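Local structure of haloacid dehalogenase-like hydrolase (Klebsiella pneumoniae subsp. pneumoniae, 3PGV) at residues Ala25-Gly30 and Met235-Met240; Glu45-Leu50 and Ile55-Ala60; Tyr80-Asn85 and Gly211-Ala216; Ile229-Gly234 and Pro276-Lys281. The protein belongs to the Cof family of HAD-like hydrolases and is probably a magnesium-dependent phosphatase, with calcium bound at the metal site in this crystal. All blocks are in the same frame, centred on the assembly; numbering follows the deposited sequence.

Contact 1 of 4, residues Ala25-Gly30 and Met235-Met240. With CA (calcium ion), chain E.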
loop_
_atom_site.group_PDB
_atom_site.type_symbol
_atom_site.label_atom_id
_atom_site.label_comp_id
_atom_site.label_asym_id
_atom_site.label_seq_id
_atom_site.Cartn_x
_atom_site.Cartn_y
_atom_site.Cartn_z
ATOM N N ALA A 25 -6.292 -11.124 1.963
ATOM C CA ALA A 25 -5.750 -9.775 1.808
ATOM C C ALA A 25 -4.720 -9.764 0.708
ATOM O O ALA A 25 -3.873 -10.658 0.647
ATOM C CB ALA A 25 -5.130 -9.298 3.105
ATOM N N SER A 26 -4.803 -8.801 -0.195
ATOM C CA SER A 26 -3.843 -8.759 -1.267
ATOM C C SER A 26 -3.430 -7.367 -1.621
ATOM O O SER A 26 -4.280 -6.489 -1.807
ATOM C CB SER A 26 -4.380 -9.481 -2.504
ATOM O OG SER A 26 -3.379 -9.604 -3.508
ATOM N N ASP A 27 -2.118 -7.170 -1.793
ATOM C CA ASP A 27 -1.571 -5.975 -2.398
ATOM C C ASP A 27 -2.039 -5.956 -3.885
ATOM O O ASP A 27 -2.477 -6.991 -4.406
ATOM C CB ASP A 27 -0.024 -5.999 -2.306
ATOM C CG ASP A 27 0.682 -4.894 -3.080
ATOM O OD1 ASP A 27 0.161 -3.753 -3.104
ATOM O OD2 ASP A 27 1.770 -5.167 -3.642
ATOM N N LEU A 28 -1.985 -4.797 -4.542
ATOM C CA LEU A 28 -2.455 -4.707 -5.920
ATOM C C LEU A 28 -1.322 -4.713 -6.934
ATOM O O LEU A 28 -1.113 -5.728 -7.612
ATOM C CB LEU A 28 -3.394 -3.503 -6.105
ATOM C CG LEU A 28 -4.725 -3.599 -5.328
ATOM C CD1 LEU A 28 -5.419 -2.251 -5.247
ATOM C CD2 LEU A 28 -5.643 -4.660 -5.938
ATOM N N ASP A 29 -0.550 -3.610 -7.010
ATOM C CA ASP A 29 0.554 -3.503 -7.957
ATOM C C ASP A 29 1.637 -4.514 -7.656
ATOM O O ASP A 29 2.128 -4.574 -6.531
ATOM C CB ASP A 29 1.128 -2.080 -7.967
ATOM C CG ASP A 29 0.099 -1.037 -8.315
ATOM O OD1 ASP A 29 -0.269 -0.945 -9.501
ATOM O OD2 ASP A 29 -0.392 -0.362 -7.390
ATOM N N GLY A 30 1.987 -5.323 -8.667
ATOM C CA GLY A 30 3.027 -6.343 -8.546
ATOM C C GLY A 30 2.568 -7.602 -7.834
ATOM O O GLY A 30 3.349 -8.539 -7.682
HETATM N N MSE A 235 8.299 -3.797 0.452
HETATM C CA MSE A 235 8.599 -3.556 1.860
HETATM C C MSE A 235 7.375 -3.024 2.604
HETATM O O MSE A 235 7.202 -3.324 3.784
HETATM C CB MSE A 235 9.792 -2.594 2.007
HETATM C CG MSE A 235 11.137 -3.239 1.653
HETATM SE SE MSE A 235 11.519 -4.793 2.774
HETATM C CE MSE A 235 11.626 -3.880 4.548
ATOM N N ASN A 236 6.477 -2.288 1.891
ATOM C CA ASN A 236 5.227 -1.787 2.486
ATOM C C ASN A 236 4.185 -2.920 2.698
ATOM O O ASN A 236 3.108 -2.671 3.261
ATOM C CB ASN A 236 4.650 -0.632 1.669
ATOM C CG ASN A 236 4.442 -0.942 0.191
ATOM O OD1 ASN A 236 5.153 -1.746 -0.416
ATOM N ND2 ASN A 236 3.520 -0.249 -0.424
ATOM N N ASP A 237 4.565 -4.188 2.358
ATOM C CA ASP A 237 3.725 -5.379 2.613
ATOM C C ASP A 237 4.300 -6.244 3.756
ATOM O O ASP A 237 3.658 -7.201 4.175
ATOM C CB ASP A 237 3.592 -6.232 1.334
ATOM C CG ASP A 237 2.970 -5.492 0.174
ATOM O OD1 ASP A 237 1.911 -4.878 0.367
ATOM O OD2 ASP A 237 3.519 -5.580 -0.951
ATOM N N ALA A 238 5.540 -5.937 4.208
ATOM C CA ALA A 238 6.267 -6.741 5.196
ATOM C C ALA A 238 5.455 -7.004 6.483
ATOM O O ALA A 238 5.311 -8.167 6.882
ATOM C CB ALA A 238 7.604 -6.090 5.523
ATOM N N GLU A 239 4.867 -5.939 7.093
ATOM C CA GLU A 239 4.048 -6.103 8.313
ATOM C C GLU A 239 2.803 -6.951 8.024
ATOM O O GLU A 239 2.509 -7.881 8.768
ATOM C CB GLU A 239 3.640 -4.734 8.928
ATOM C CG GLU A 239 4.810 -3.820 9.282
ATOM C CD GLU A 239 5.365 -2.987 8.132
ATOM O OE1 GLU A 239 4.821 -3.077 7.005
ATOM O OE2 GLU A 239 6.327 -2.222 8.367
HETATM N N MSE A 240 2.124 -6.675 6.904
HETATM C CA MSE A 240 0.925 -7.423 6.499
HETATM C C MSE A 240 1.214 -8.904 6.328
HETATM O O MSE A 240 0.448 -9.737 6.816
HETATM C CB MSE A 240 0.319 -6.839 5.202
HETATM C CG MSE A 240 -0.980 -7.517 4.792
HETATM SE SE MSE A 240 -1.796 -6.743 3.235
HETATM C CE MSE A 240 -0.455 -7.135 1.929
HETATM CA CA CA E . 3.300 -3.898 -4.562
HETATM O O HOH W 1 3.605 -3.148 -2.074
#
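The selenomethionine side chain of M240 lies along A25 to D27 of strand 23-27, its SE 4.2 Å from A25 CB and its CE 4.1 Å from D27 N. CG stands anti to the backbone N of M240 (chi1 -176°), which sends the chain out to the strand, and the bend at chi3 (64°) lays CE beside the backbone of D27. Beyond this apolar patch the contact becomes acidic. The side chains of D27 and D237 cross at about a right angle, their carboxylate planes 49° apart, and D27 OD2 comes within 3.2 Å of D237 OD2. The close approach of these two acceptors is probably eased by positive partners: K210 NZ forms salt bridges with OD1 of both aspartates, and the calcium ion takes D27 OD2 at 2.2 Å. The segments carry two sequence signatures of HAD hydrolases, the DxDG motif (D27 to G30) and part of the GDGxND motif (ending at D237), which meet around the metal. D29 gives the calcium ion its backbone O, at 2.4 Å, whereas its carboxylate turns to R63. D233 supplies a further ligand. Water 1, 2.6 Å from the calcium ion, joins it to the loop, lying 2.7 Å from both D237 OD2 and N236 OD1. D237 OD2 also accepts the backbone N-H groups of D233 and G234, two bonds that probably help to fix the carboxylate's rotation. D27 OD2 is also hydrogen-bonded to T31 OG1. N236 ND2 bonds N85 OD1 and a sulfonate oxygen of a bound buffer molecule.

Contact 2 of 4, residues Glu45-Leu50 and Ile55-Ala60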
loop_
_atom_site.group_PDB
_atom_site.type_symbol
_atom_site.label_atom_id
_atom_site.label_comp_id
_atom_site.label_asym_id
_atom_site.label_seq_id
_atom_site.Cartn_x
_atom_site.Cartn_y
_atom_site.Cartn_z
ATOM N N GLU A 45 -12.806 -13.512 -12.035
ATOM C CA GLU A 45 -13.609 -14.715 -11.856
ATOM C C GLU A 45 -13.261 -15.433 -10.551
ATOM O O GLU A 45 -14.162 -15.936 -9.874
ATOM C CB GLU A 45 -13.466 -15.655 -13.076
ATOM C CG GLU A 45 -14.386 -16.882 -13.049
ATOM C CD GLU A 45 -15.888 -16.608 -13.018
ATOM O OE1 GLU A 45 -16.294 -15.440 -13.224
ATOM O OE2 GLU A 45 -16.659 -17.575 -12.815
ATOM N N THR A 46 -11.970 -15.399 -10.149
ATOM C CA THR A 46 -11.525 -16.000 -8.882
ATOM C C THR A 46 -12.165 -15.287 -7.689
ATOM O O THR A 46 -12.623 -15.947 -6.755
ATOM C CB THR A 46 -9.991 -16.007 -8.796
ATOM O OG1 THR A 46 -9.466 -16.613 -9.979
ATOM C CG2 THR A 46 -9.475 -16.739 -7.554
ATOM N N LEU A 47 -12.222 -13.932 -7.734
ATOM C CA LEU A 47 -12.845 -13.125 -6.680
ATOM C C LEU A 47 -14.335 -13.462 -6.566
ATOM O O LEU A 47 -14.869 -13.510 -5.458
ATOM C CB LEU A 47 -12.677 -11.620 -6.958
ATOM C CG LEU A 47 -11.280 -11.101 -7.253
ATOM C CD1 LEU A 47 -11.291 -9.584 -7.348
ATOM C CD2 LEU A 47 -10.274 -11.557 -6.196
ATOM N N LYS A 48 -15.016 -13.683 -7.727
ATOM C CA LYS A 48 -16.440 -14.063 -7.754
ATOM C C LYS A 48 -16.659 -15.454 -7.173
ATOM O O LYS A 48 -17.592 -15.651 -6.406
ATOM C CB LYS A 48 -17.001 -13.997 -9.189
ATOM C CG LYS A 48 -17.561 -12.636 -9.562
ATOM C CD LYS A 48 -18.385 -12.706 -10.842
ATOM N N LEU A 49 -15.801 -16.430 -7.555
ATOM C CA LEU A 49 -15.929 -17.820 -7.094
ATOM C C LEU A 49 -15.734 -17.952 -5.591
ATOM O O LEU A 49 -16.478 -18.687 -4.942
ATOM C CB LEU A 49 -14.961 -18.745 -7.852
ATOM C CG LEU A 49 -15.308 -18.995 -9.325
ATOM C CD1 LEU A 49 -14.094 -19.482 -10.101
ATOM C CD2 LEU A 49 -16.496 -19.971 -9.464
ATOM N N LEU A 50 -14.767 -17.210 -5.026
ATOM C CA LEU A 50 -14.493 -17.261 -3.592
ATOM C C LEU A 50 -15.512 -16.451 -2.795
ATOM O O LEU A 50 -15.898 -16.864 -1.701
ATOM C CB LEU A 50 -13.063 -16.801 -3.296
ATOM C CG LEU A 50 -11.961 -17.898 -3.351
ATOM C CD1 LEU A 50 -11.939 -18.608 -4.693
ATOM C CD2 LEU A 50 -10.600 -17.307 -3.066
ATOM N N ILE A 55 -16.052 -16.156 1.193
ATOM C CA ILE A 55 -14.731 -15.569 1.482
ATOM C C ILE A 55 -14.743 -14.038 1.357
ATOM O O ILE A 55 -15.360 -13.496 0.446
ATOM C CB ILE A 55 -13.605 -16.234 0.624
ATOM C CG1 ILE A 55 -13.625 -17.795 0.767
ATOM C CG2 ILE A 55 -12.218 -15.651 0.953
ATOM C CD1 ILE A 55 -13.526 -18.345 2.264
ATOM N N ASN A 56 -14.076 -13.348 2.301
ATOM C CA ASN A 56 -13.970 -11.888 2.320
ATOM C C ASN A 56 -12.666 -11.445 1.717
ATOM O O ASN A 56 -11.633 -12.077 1.945
ATOM C CB ASN A 56 -14.070 -11.370 3.742
ATOM C CG ASN A 56 -15.388 -11.651 4.374
ATOM O OD1 ASN A 56 -16.358 -10.928 4.161
ATOM N ND2 ASN A 56 -15.482 -12.771 5.081
ATOM N N PHE A 57 -12.689 -10.335 0.975
ATOM C CA PHE A 57 -11.488 -9.808 0.347
ATOM C C PHE A 57 -11.155 -8.449 0.850
ATOM O O PHE A 57 -12.046 -7.619 1.049
ATOM C CB PHE A 57 -11.624 -9.798 -1.177
ATOM C CG PHE A 57 -11.469 -11.155 -1.812
ATOM C CD1 PHE A 57 -12.569 -11.994 -1.977
ATOM C CD2 PHE A 57 -10.223 -11.608 -2.229
ATOM C CE1 PHE A 57 -12.425 -13.255 -2.553
ATOM C CE2 PHE A 57 -10.080 -12.871 -2.805
ATOM C CZ PHE A 57 -11.183 -13.685 -2.969
ATOM N N VAL A 58 -9.869 -8.212 1.094
ATOM C CA VAL A 58 -9.367 -6.913 1.530
ATOM C C VAL A 58 -8.193 -6.539 0.632
ATOM O O VAL A 58 -7.246 -7.311 0.507
ATOM C CB VAL A 58 -8.964 -6.921 3.036
ATOM C CG1 VAL A 58 -8.453 -5.556 3.470
ATOM C CG2 VAL A 58 -10.132 -7.364 3.913
ATOM N N PHE A 59 -8.290 -5.412 -0.051
ATOM C CA PHE A 59 -7.223 -4.977 -0.946
ATOM C C PHE A 59 -6.424 -3.844 -0.324
ATOM O O PHE A 59 -7.007 -2.935 0.279
ATOM C CB PHE A 59 -7.778 -4.620 -2.329
ATOM C CG PHE A 59 -8.532 -5.776 -2.949
ATOM C CD1 PHE A 59 -7.855 -6.912 -3.390
ATOM C CD2 PHE A 59 -9.922 -5.784 -2.980
ATOM C CE1 PHE A 59 -8.559 -8.025 -3.860
ATOM C CE2 PHE A 59 -10.623 -6.888 -3.484
ATOM C CZ PHE A 59 -9.941 -7.995 -3.923
ATOM N N ALA A 60 -5.087 -3.991 -0.305
ATOM C CA ALA A 60 -4.206 -3.060 0.400
ATOM C C ALA A 60 -3.167 -2.475 -0.522
ATOM O O ALA A 60 -2.342 -3.200 -1.070
ATOM C CB ALA A 60 -3.537 -3.760 1.571
#
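L50 O accepts a hydrogen bond from I55 N, 3.0 Å long with an N-H...O angle of 154°. It spans five residues and ties the last part of helix 41-51 to the turn that leads into strand 56-60. The two backbones are close here, and L50 CB lies 4.0 Å from I55 CB, although the rest of the isoleucine leads away from the helix. From that point the strand runs back under the helix, at 140° between the N-to-C directions, and the aromatic rings of the strand lie between the two. L47 CD2 sits over one face of the F57 ring, 4.0 Å from the centroid and 27° off the normal, as a CH-pi contact. L50 instead comes at the edge, with CB in the ring plane 3.7 Å from F57 CZ, and L50 CD2 meets the same carbon. The ring is thus held on two sides by one helix. L47 divides its methyls: while CD2 serves F57, CD1 comes 4.0 Å from F59 CZ. Helix 41-51 here forms the crossover of a beta-alpha-beta unit between the parallel neighbours 23-27 and 56-60. V24 of the first strand touches both I55 and F57, and helix 274-283 packs alongside, with Y283 against L50 and I55 and R280 bonded to T46.

Contact 3 of 4, residues Tyr80-Asn85 and Gly211-Ala216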
loop_
_atom_site.group_PDB
_atom_site.type_symbol
_atom_site.label_atom_id
_atom_site.label_comp_id
_atom_site.label_asym_id
_atom_site.label_seq_id
_atom_site.Cartn_x
_atom_site.Cartn_y
_atom_site.Cartn_z
ATOM N N TYR A 80 -13.408 -4.249 1.449
ATOM C CA TYR A 80 -12.777 -3.143 2.159
ATOM C C TYR A 80 -11.513 -2.741 1.388
ATOM O O TYR A 80 -10.819 -3.612 0.832
ATOM C CB TYR A 80 -12.412 -3.544 3.589
ATOM C CG TYR A 80 -13.552 -3.396 4.574
ATOM C CD1 TYR A 80 -13.904 -2.149 5.080
ATOM C CD2 TYR A 80 -14.222 -4.512 5.066
ATOM C CE1 TYR A 80 -14.945 -2.008 5.996
ATOM C CE2 TYR A 80 -15.245 -4.387 6.003
ATOM C CZ TYR A 80 -15.605 -3.130 6.467
ATOM O OH TYR A 80 -16.618 -2.999 7.393
HETATM N N MSE A 81 -11.241 -1.438 1.312
HETATM C CA MSE A 81 -10.105 -0.927 0.557
HETATM C C MSE A 81 -9.134 -0.202 1.486
HETATM O O MSE A 81 -9.502 0.806 2.104
HETATM C CB MSE A 81 -10.601 0.018 -0.559
HETATM C CG MSE A 81 -9.506 0.481 -1.508
HETATM SE SE MSE A 81 -8.745 -0.966 -2.609
HETATM C CE MSE A 81 -10.390 -1.701 -3.338
ATOM N N ILE A 82 -7.905 -0.742 1.626
ATOM C CA ILE A 82 -6.834 -0.110 2.402
ATOM C C ILE A 82 -5.984 0.696 1.438
ATOM O O ILE A 82 -5.434 0.126 0.496
ATOM C CB ILE A 82 -5.978 -1.184 3.140
ATOM C CG1 ILE A 82 -6.799 -1.939 4.193
ATOM C CG2 ILE A 82 -4.713 -0.571 3.743
ATOM C CD1 ILE A 82 -6.081 -3.148 4.770
ATOM N N THR A 83 -5.909 2.027 1.630
ATOM C CA THR A 83 -5.078 2.880 0.765
ATOM C C THR A 83 -4.037 3.659 1.583
ATOM O O THR A 83 -4.038 3.575 2.812
ATOM C CB THR A 83 -5.941 3.791 -0.107
ATOM O OG1 THR A 83 -6.719 4.654 0.733
ATOM C CG2 THR A 83 -6.836 3.008 -1.074
ATOM N N SER A 84 -3.117 4.371 0.896
ATOM C CA SER A 84 -2.010 5.116 1.535
ATOM C C SER A 84 -1.287 4.265 2.605
ATOM O O SER A 84 -0.937 4.767 3.678
ATOM C CB SER A 84 -2.502 6.442 2.119
ATOM O OG SER A 84 -2.868 7.357 1.100
ATOM N N ASN A 85 -1.073 2.960 2.290
ATOM C CA ASN A 85 -0.359 1.995 3.141
ATOM C C ASN A 85 -0.969 1.846 4.519
ATOM O O ASN A 85 -0.248 1.692 5.491
ATOM C CB ASN A 85 1.124 2.342 3.233
ATOM C CG ASN A 85 1.834 2.230 1.927
ATOM O OD1 ASN A 85 1.833 1.185 1.284
ATOM N ND2 ASN A 85 2.533 3.273 1.552
ATOM N N GLY A 211 -0.502 -4.023 7.323
ATOM C CA GLY A 211 -0.726 -5.052 8.330
ATOM C C GLY A 211 -1.591 -4.600 9.479
ATOM O O GLY A 211 -2.483 -5.333 9.905
ATOM N N HIS A 212 -1.327 -3.394 10.010
ATOM C CA HIS A 212 -2.124 -2.847 11.111
ATOM C C HIS A 212 -3.524 -2.501 10.631
ATOM O O HIS A 212 -4.491 -2.713 11.367
ATOM C CB HIS A 212 -1.447 -1.618 11.732
ATOM C CG HIS A 212 -0.142 -1.928 12.396
ATOM N ND1 HIS A 212 1.049 -1.949 11.681
ATOM C CD2 HIS A 212 0.118 -2.252 13.686
ATOM C CE1 HIS A 212 1.985 -2.276 12.555
ATOM N NE2 HIS A 212 1.475 -2.467 13.774
ATOM N N ALA A 213 -3.650 -2.026 9.360
ATOM C CA ALA A 213 -4.956 -1.740 8.780
ATOM C C ALA A 213 -5.730 -3.040 8.508
ATOM O O ALA A 213 -6.940 -3.099 8.771
ATOM C CB ALA A 213 -4.801 -0.945 7.508
ATOM N N LEU A 214 -5.011 -4.118 8.076
ATOM C CA LEU A 214 -5.618 -5.435 7.862
ATOM C C LEU A 214 -6.180 -5.981 9.156
ATOM O O LEU A 214 -7.310 -6.477 9.171
ATOM C CB LEU A 214 -4.607 -6.430 7.252
ATOM C CG LEU A 214 -5.116 -7.878 7.101
ATOM C CD1 LEU A 214 -6.359 -7.941 6.212
ATOM C CD2 LEU A 214 -4.033 -8.789 6.605
ATOM N N GLU A 215 -5.424 -5.851 10.259
ATOM C CA GLU A 215 -5.898 -6.276 11.578
ATOM C C GLU A 215 -7.205 -5.549 11.944
ATOM O O GLU A 215 -8.151 -6.187 12.406
ATOM C CB GLU A 215 -4.826 -6.029 12.644
ATOM C CG GLU A 215 -5.260 -6.471 14.038
ATOM C CD GLU A 215 -4.167 -6.498 15.086
ATOM O OE1 GLU A 215 -3.278 -5.614 15.051
ATOM O OE2 GLU A 215 -4.241 -7.362 15.987
ATOM N N ALA A 216 -7.261 -4.211 11.704
ATOM C CA ALA A 216 -8.450 -3.395 11.998
ATOM C C ALA A 216 -9.647 -3.830 11.132
ATOM O O ALA A 216 -10.753 -4.002 11.650
ATOM C CB ALA A 216 -8.141 -1.922 11.762
#
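I82 reaches from strand 80-83 to helix 210-220 and meets A213 with all the outer parts of its side chain. CD1 lies 3.7 Å from A213 CB and CG2 lies 3.8 Å from the same methyl. Placed anti to the carbonyl carbon (chi1 -65°) and followed by an extended chi2 (170°), CG1 carries CD1 on past the alanine until it stands 3.6 Å from L214 N, against the helix backbone itself. The short side chain of A213 lets the two chains approach closely, with I82 CA and A213 CA 6.8 Å apart. Looser is the flank toward L214, whose CB is 4.4 Å from I82 CD1 and whose branch serves A25 and M240 instead. On the outer side of the helix, E215 points away from the strand, and both it and H212 are partly exposed; H212 ND1 bonds S209 OG. I82 rises from the same face of the sheet as V58 and A60 and touches both, and the helix packs on this apolar face of the Rossmann-like core. Since the contact consists of methyl and methylene groups set against alanine and backbone, it has no directional bond to set its geometry; close fit and the exclusion of water probably hold helix and sheet together.

Contact 4 of 4, residues Ile229-Gly234 and Pro276-Lys281. With CA (calcium ion), chain E.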
loop_
_atom_site.group_PDB
_atom_site.type_symbol
_atom_site.label_atom_id
_atom_site.label_comp_id
_atom_site.label_asym_id
_atom_site.label_seq_id
_atom_site.Cartn_x
_atom_site.Cartn_y
_atom_site.Cartn_z
ATOM N N ILE A 229 -5.120 -14.652 5.057
ATOM C CA ILE A 229 -4.025 -15.009 4.167
ATOM C C ILE A 229 -3.687 -13.759 3.351
ATOM O O ILE A 229 -4.601 -13.099 2.841
ATOM C CB ILE A 229 -4.347 -16.248 3.270
ATOM C CG1 ILE A 229 -3.140 -16.585 2.340
ATOM C CG2 ILE A 229 -5.657 -16.043 2.465
ATOM C CD1 ILE A 229 -3.243 -17.906 1.570
ATOM N N ALA A 230 -2.396 -13.360 3.326
ATOM C CA ALA A 230 -1.995 -12.134 2.641
ATOM C C ALA A 230 -0.978 -12.360 1.524
ATOM O O ALA A 230 -0.159 -13.283 1.597
ATOM C CB ALA A 230 -1.462 -11.130 3.636
ATOM N N PHE A 231 -0.998 -11.474 0.506
ATOM C CA PHE A 231 -0.087 -11.532 -0.644
ATOM C C PHE A 231 0.521 -10.143 -0.879
ATOM O O PHE A 231 -0.197 -9.139 -0.825
ATOM C CB PHE A 231 -0.844 -12.007 -1.898
ATOM C CG PHE A 231 -1.495 -13.366 -1.764
ATOM C CD1 PHE A 231 -2.768 -13.497 -1.208
ATOM C CD2 PHE A 231 -0.873 -14.505 -2.263
ATOM C CE1 PHE A 231 -3.375 -14.760 -1.088
ATOM C CE2 PHE A 231 -1.482 -15.768 -2.143
ATOM C CZ PHE A 231 -2.731 -15.883 -1.561
ATOM N N GLY A 232 1.839 -10.096 -1.122
ATOM C CA GLY A 232 2.562 -8.839 -1.356
ATOM C C GLY A 232 3.918 -9.015 -2.022
ATOM O O GLY A 232 4.445 -10.136 -2.100
ATOM N N ASP A 233 4.522 -7.902 -2.474
ATOM C CA ASP A 233 5.816 -7.954 -3.182
ATOM C C ASP A 233 6.803 -6.838 -2.748
ATOM O O ASP A 233 7.925 -6.777 -3.264
ATOM C CB ASP A 233 5.594 -7.886 -4.711
ATOM C CG ASP A 233 5.170 -6.522 -5.206
ATOM O OD1 ASP A 233 4.404 -5.838 -4.488
ATOM O OD2 ASP A 233 5.551 -6.160 -6.333
ATOM N N GLY A 234 6.354 -5.938 -1.869
ATOM C CA GLY A 234 7.170 -4.803 -1.451
ATOM C C GLY A 234 7.387 -4.694 0.047
ATOM O O GLY A 234 6.730 -5.386 0.838
ATOM N N PRO A 276 -4.448 -15.457 -7.978
ATOM C CA PRO A 276 -5.744 -16.138 -8.165
ATOM C C PRO A 276 -5.612 -17.648 -8.390
ATOM O O PRO A 276 -6.485 -18.407 -7.957
ATOM C CB PRO A 276 -6.356 -15.418 -9.372
ATOM C CG PRO A 276 -5.227 -14.746 -10.041
ATOM C CD PRO A 276 -4.256 -14.392 -8.980
ATOM N N ARG A 277 -4.504 -18.094 -9.033
ATOM C CA ARG A 277 -4.249 -19.527 -9.255
ATOM C C ARG A 277 -3.981 -20.233 -7.940
ATOM O O ARG A 277 -4.474 -21.339 -7.722
ATOM C CB ARG A 277 -3.085 -19.736 -10.237
ATOM C CG ARG A 277 -3.419 -19.283 -11.634
ATOM C CD ARG A 277 -2.301 -19.520 -12.645
ATOM N NE ARG A 277 -2.591 -18.824 -13.905
ATOM C CZ ARG A 277 -3.377 -19.314 -14.861
ATOM N NH1 ARG A 277 -3.905 -20.528 -14.740
ATOM N NH2 ARG A 277 -3.636 -18.598 -15.948
ATOM N N TYR A 278 -3.239 -19.570 -7.038
ATOM C CA TYR A 278 -2.945 -20.093 -5.702
ATOM C C TYR A 278 -4.243 -20.221 -4.910
ATOM O O TYR A 278 -4.462 -21.231 -4.246
ATOM C CB TYR A 278 -1.965 -19.154 -4.970
ATOM C CG TYR A 278 -1.466 -19.691 -3.646
ATOM C CD1 TYR A 278 -2.195 -19.497 -2.474
ATOM C CD2 TYR A 278 -0.229 -20.318 -3.548
ATOM C CE1 TYR A 278 -1.726 -19.961 -1.245
ATOM C CE2 TYR A 278 0.259 -20.773 -2.321
ATOM C CZ TYR A 278 -0.488 -20.584 -1.170
ATOM O OH TYR A 278 -0.007 -21.019 0.040
ATOM N N LEU A 279 -5.114 -19.190 -5.000
ATOM C CA LEU A 279 -6.397 -19.156 -4.313
ATOM C C LEU A 279 -7.341 -20.256 -4.802
ATOM O O LEU A 279 -7.975 -20.920 -3.979
ATOM C CB LEU A 279 -7.054 -17.770 -4.461
ATOM C CG LEU A 279 -6.353 -16.611 -3.714
ATOM C CD1 LEU A 279 -6.951 -15.277 -4.092
ATOM C CD2 LEU A 279 -6.415 -16.806 -2.202
ATOM N N ARG A 280 -7.412 -20.477 -6.143
ATOM C CA ARG A 280 -8.254 -21.546 -6.713
ATOM C C ARG A 280 -7.768 -22.914 -6.265
ATOM O O ARG A 280 -8.581 -23.782 -5.966
ATOM C CB ARG A 280 -8.289 -21.476 -8.251
ATOM C CG ARG A 280 -9.018 -20.269 -8.786
ATOM C CD ARG A 280 -9.582 -20.523 -10.155
ATOM N NE ARG A 280 -10.046 -19.286 -10.780
ATOM C CZ ARG A 280 -10.715 -19.242 -11.924
ATOM N NH1 ARG A 280 -11.053 -20.366 -12.547
ATOM N NH2 ARG A 280 -11.084 -18.079 -12.436
ATOM N N LYS A 281 -6.434 -23.101 -6.191
ATOM C CA LYS A 281 -5.834 -24.359 -5.748
ATOM C C LYS A 281 -6.133 -24.598 -4.261
ATOM O O LYS A 281 -6.430 -25.728 -3.861
ATOM C CB LYS A 281 -4.309 -24.339 -6.002
ATOM C CG LYS A 281 -3.632 -25.684 -5.785
ATOM C CD LYS A 281 -2.144 -25.610 -6.051
HETATM CA CA CA E . 3.300 -3.898 -4.562
HETATM O O HOH W 1 3.605 -3.148 -2.074
#
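Strand 228-232 leads into the GDGxND motif of the HAD hydrolases, and this contact backs that strand with the C-terminal helix 274-283. Just beyond the strand, D233 binds the calcium ion through one oxygen: OD1 is 2.2 Å from the metal, whereas OD2 stays 3.6 Å from it. The helix packs well away from the metal, on I229 and F231. Strand and helix run nearly antiparallel, at 160°, with their axes 11.2 Å apart at closest approach, a gap bridged by large side chains. F231 directs its ring edge at the face of Y278 in an offset edge-to-face pair, the centroids 5.7 Å apart and the planes at 78°. The nearest atoms are F231 CZ and Y278 CD1, 3.8 Å apart, with CD1 close to the plane of the phenylalanine ring. Because CG of Y278 is anti to its own N (chi1 -173°), the tyrosine ring projects over the sheet and also receives I229 CD1, 3.8 Å from Y278 CE1. L279 approaches the same end of the F231 ring obliquely, its CD2 3.8 Å from F231 CE1. The hydroxyl of Y278 bonds E265 OE1 beyond the contact, while L279 continues to L50 of helix 41-51 and to V24. A parallel strand with a metal ligand just past its C-terminal end, one face covered by a near-antiparallel helix, is the layout of the three-layer alpha/beta Rossmann-like core of HAD hydrolases.

Overall arrangement
All four contacts are built on one sheet, through neighbouring strands 80-83, 56-60, 23-27 and 228-232, and all are largely buried. Contacts 1 and 3 lie nearer the middle of the chain, their centres about 6 and 8 Å from it; contacts 2 and 4 are farther out, at about 17 and 16 Å. Helices 210-220 and 41-51 cover opposite faces of the sheet; helix 274-283 packs beside 41-51, so contacts 2 and 4 adjoin, both apolar and partly aromatic across their segments. Contact 3 is aliphatic. Contact 1 adds a polar, metal-bound part to a small apolar one, at the C-terminal strand ends, where contact 4 supplies the third aspartate.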